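Local coordinates for protein oxidase/hydroxylase (Streptomyces hygroscopicus subsp. hygroscopicus, PDB 4XCB) that probably acts as a 2-oxoglutarate-dependent dioxygenase, binding a metal ion, 2-oxoglutarate and the aminoglycoside hygromycin B in a double-stranded beta-helix, at residues 36-41 against 60-65. Sequence-based numbering, arbitrary orientation.
Sequences RSELER and AASPVF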
loop_
_atom_site.group_PDB
_atom_site.type_symbol
_atom_site.label_atom_id
_atom_site.label_comp_id
_atom_site.label_asym_id
_atom_site.label_seq_id
_atom_site.Cartn_x
_atom_site.Cartn_y
_atom_site.Cartn_z
ATOM N N ARG A 36 -29.979 1.582 29.800
ATOM C CA ARG A 36 -29.534 1.954 31.141
ATOM C C ARG A 36 -30.177 1.085 32.212
ATOM O O ARG A 36 -29.500 0.595 33.112
ATOM C CB ARG A 36 -29.860 3.409 31.433
ATOM C CG ARG A 36 -29.108 4.409 30.613
ATOM C CD ARG A 36 -29.677 5.777 30.939
ATOM N NE ARG A 36 -28.874 6.867 30.429
ATOM C CZ ARG A 36 -29.381 8.058 30.129
ATOM N NH1 ARG A 36 -30.682 8.264 30.278
ATOM N NH2 ARG A 36 -28.602 9.034 29.674
ATOM N N SER A 37 -31.493 0.911 32.116
ATOM C CA SER A 37 -32.223 0.075 33.065
ATOM C C SER A 37 -31.659 -1.330 33.123
ATOM O O SER A 37 -31.464 -1.885 34.204
ATOM C CB SER A 37 -33.706 0.001 32.704
ATOM O OG SER A 37 -34.332 -1.079 33.395
ATOM N N GLU A 38 -31.405 -1.909 31.952
ATOM C CA GLU A 38 -30.884 -3.265 31.879
ATOM C C GLU A 38 -29.501 -3.364 32.537
ATOM O O GLU A 38 -29.261 -4.267 33.332
ATOM C CB GLU A 38 -30.829 -3.742 30.428
ATOM C CG GLU A 38 -30.438 -5.211 30.279
ATOM C CD GLU A 38 -31.597 -6.185 30.498
ATOM O OE1 GLU A 38 -32.606 -5.813 31.125
ATOM O OE2 GLU A 38 -31.497 -7.335 30.030
ATOM N N LEU A 39 -28.606 -2.418 32.245
ATOM C CA LEU A 39 -27.275 -2.459 32.848
ATOM C C LEU A 39 -27.344 -2.411 34.369
ATOM O O LEU A 39 -26.586 -3.091 35.055
ATOM C CB LEU A 39 -26.411 -1.316 32.334
ATOM C CG LEU A 39 -25.932 -1.421 30.887
ATOM C CD1 LEU A 39 -25.312 -0.104 30.493
ATOM C CD2 LEU A 39 -24.926 -2.546 30.702
ATOM N N GLU A 40 -28.269 -1.618 34.897
ATOM C CA GLU A 40 -28.424 -1.520 36.347
ATOM C C GLU A 40 -28.782 -2.862 36.973
ATOM O O GLU A 40 -28.484 -3.104 38.141
ATOM C CB GLU A 40 -29.481 -0.476 36.698
ATOM C CG GLU A 40 -29.106 0.931 36.261
ATOM C CD GLU A 40 -30.064 1.988 36.780
ATOM O OE1 GLU A 40 -30.862 1.677 37.691
ATOM O OE2 GLU A 40 -30.019 3.133 36.275
ATOM N N ARG A 41 -29.414 -3.731 36.188
ATOM C CA ARG A 41 -29.796 -5.061 36.644
ATOM C C ARG A 41 -28.771 -6.148 36.303
ATOM O O ARG A 41 -29.060 -7.337 36.427
ATOM C CB ARG A 41 -31.156 -5.438 36.049
ATOM C CG ARG A 41 -32.339 -4.771 36.730
ATOM C CD ARG A 41 -33.658 -5.165 36.077
ATOM N NE ARG A 41 -33.974 -4.341 34.915
ATOM C CZ ARG A 41 -33.851 -4.753 33.659
ATOM N NH1 ARG A 41 -33.414 -5.977 33.400
ATOM N NH2 ARG A 41 -34.163 -3.942 32.662
ATOM N N ALA A 60 -24.189 -12.253 26.115
ATOM C CA ALA A 60 -24.437 -13.474 26.877
ATOM C C ALA A 60 -25.294 -13.188 28.104
ATOM O O ALA A 60 -26.093 -14.027 28.541
ATOM C CB ALA A 60 -23.115 -14.118 27.301
ATOM N N ALA A 61 -25.128 -11.985 28.644
ATOM C CA ALA A 61 -25.724 -11.610 29.920
ATOM C C ALA A 61 -27.205 -11.240 29.816
ATOM O O ALA A 61 -27.949 -11.349 30.793
ATOM C CB ALA A 61 -24.942 -10.457 30.530
ATOM N N SER A 62 -27.637 -10.803 28.639
ATOM C CA SER A 62 -28.972 -10.239 28.516
ATOM C C SER A 62 -29.446 -10.200 27.072
ATOM O O SER A 62 -28.728 -9.728 26.197
ATOM C CB SER A 62 -28.990 -8.832 29.118
ATOM O OG SER A 62 -29.514 -7.891 28.201
ATOM N N PRO A 63 -30.666 -10.697 26.815
ATOM C CA PRO A 63 -31.211 -10.705 25.455
ATOM C C PRO A 63 -31.348 -9.319 24.855
ATOM O O PRO A 63 -31.356 -9.199 23.628
ATOM C CB PRO A 63 -32.591 -11.342 25.637
ATOM C CG PRO A 63 -32.430 -12.209 26.812
ATOM C CD PRO A 63 -31.529 -11.446 27.744
ATOM N N VAL A 64 -31.499 -8.294 25.695
ATOM C CA VAL A 64 -31.558 -6.926 25.207
ATOM C C VAL A 64 -30.276 -6.559 24.484
ATOM O O VAL A 64 -30.311 -5.985 23.394
ATOM C CB VAL A 64 -31.796 -5.925 26.354
ATOM C CG1 VAL A 64 -31.470 -4.502 25.915
ATOM C CG2 VAL A 64 -33.227 -6.037 26.838
ATOM N N PHE A 65 -29.145 -6.899 25.085
ATOM C CA PHE A 65 -27.883 -6.551 24.468
ATOM C C PHE A 65 -27.475 -7.549 23.395
ATOM O O PHE A 65 -26.738 -7.188 22.477
ATOM C CB PHE A 65 -26.816 -6.381 25.538
ATOM C CG PHE A 65 -27.020 -5.141 26.354
ATOM C CD1 PHE A 65 -26.993 -3.895 25.736
ATOM C CD2 PHE A 65 -27.274 -5.202 27.715
ATOM C CE1 PHE A 65 -27.204 -2.745 26.463
ATOM C CE2 PHE A 65 -27.478 -4.040 28.450
ATOM C CZ PHE A 65 -27.451 -2.819 27.823
#
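Ser37 enters this example of a helix docking onto a helix N-cap through the arginine one turn on: its OG accepts from Arg41 NH2 at 3.0 Å, close to the guanidinium plane. Glu38, next in line, carries the contact with its two carboxylate oxygens divided between the segments. Its CG stands anti to the backbone N (chi1 -174°) and the chain then bends at chi2 (81°), which sends OE2 across to Ser62. There Ser62 OG donates to the anti lone pair of Glu38 OE2 at 2.8 Å. Ser62 OG also accepts a fairly straight bond from Phe65 N at 3.3 Å, so Ser62 acts as N-cap of helix 63-69 while its proton is committed to the glutamate. Glu38 OE1 turns back to its own segment, where Arg41 NH1 closes a very short salt bridge of 2.4 Å from above the carboxylate plane. The guanidinium of Arg41, through NH1 and more weakly NH2, at OE1 and the hydroxyl at OE2 would probably favour the ionised carboxylate. Val64 flanks it more loosely, with CG2 3.9 Å from Glu38 OE2.

Beside the polar link the contact turns apolar. The methylene of Glu38 slides past the phenyl ring of Phe65 in the opposing direction, CG lying 3.7 Å from Phe65 CE2. Leu39 crosses that side chain at roughly a right angle, with CG and CD2 both against the CE2-CZ side of the ring, Leu39 CG to Phe65 CZ measuring 3.7 Å. Leu58 of helix 58-61 and Thr223 of strand 220-229 touch both Leu39 and Phe65. Helix 29-40 and the junction between helices 58-61 and 63-69 are thereby joined to each other and packed against the larger antiparallel sheet of the double-stranded beta-helix.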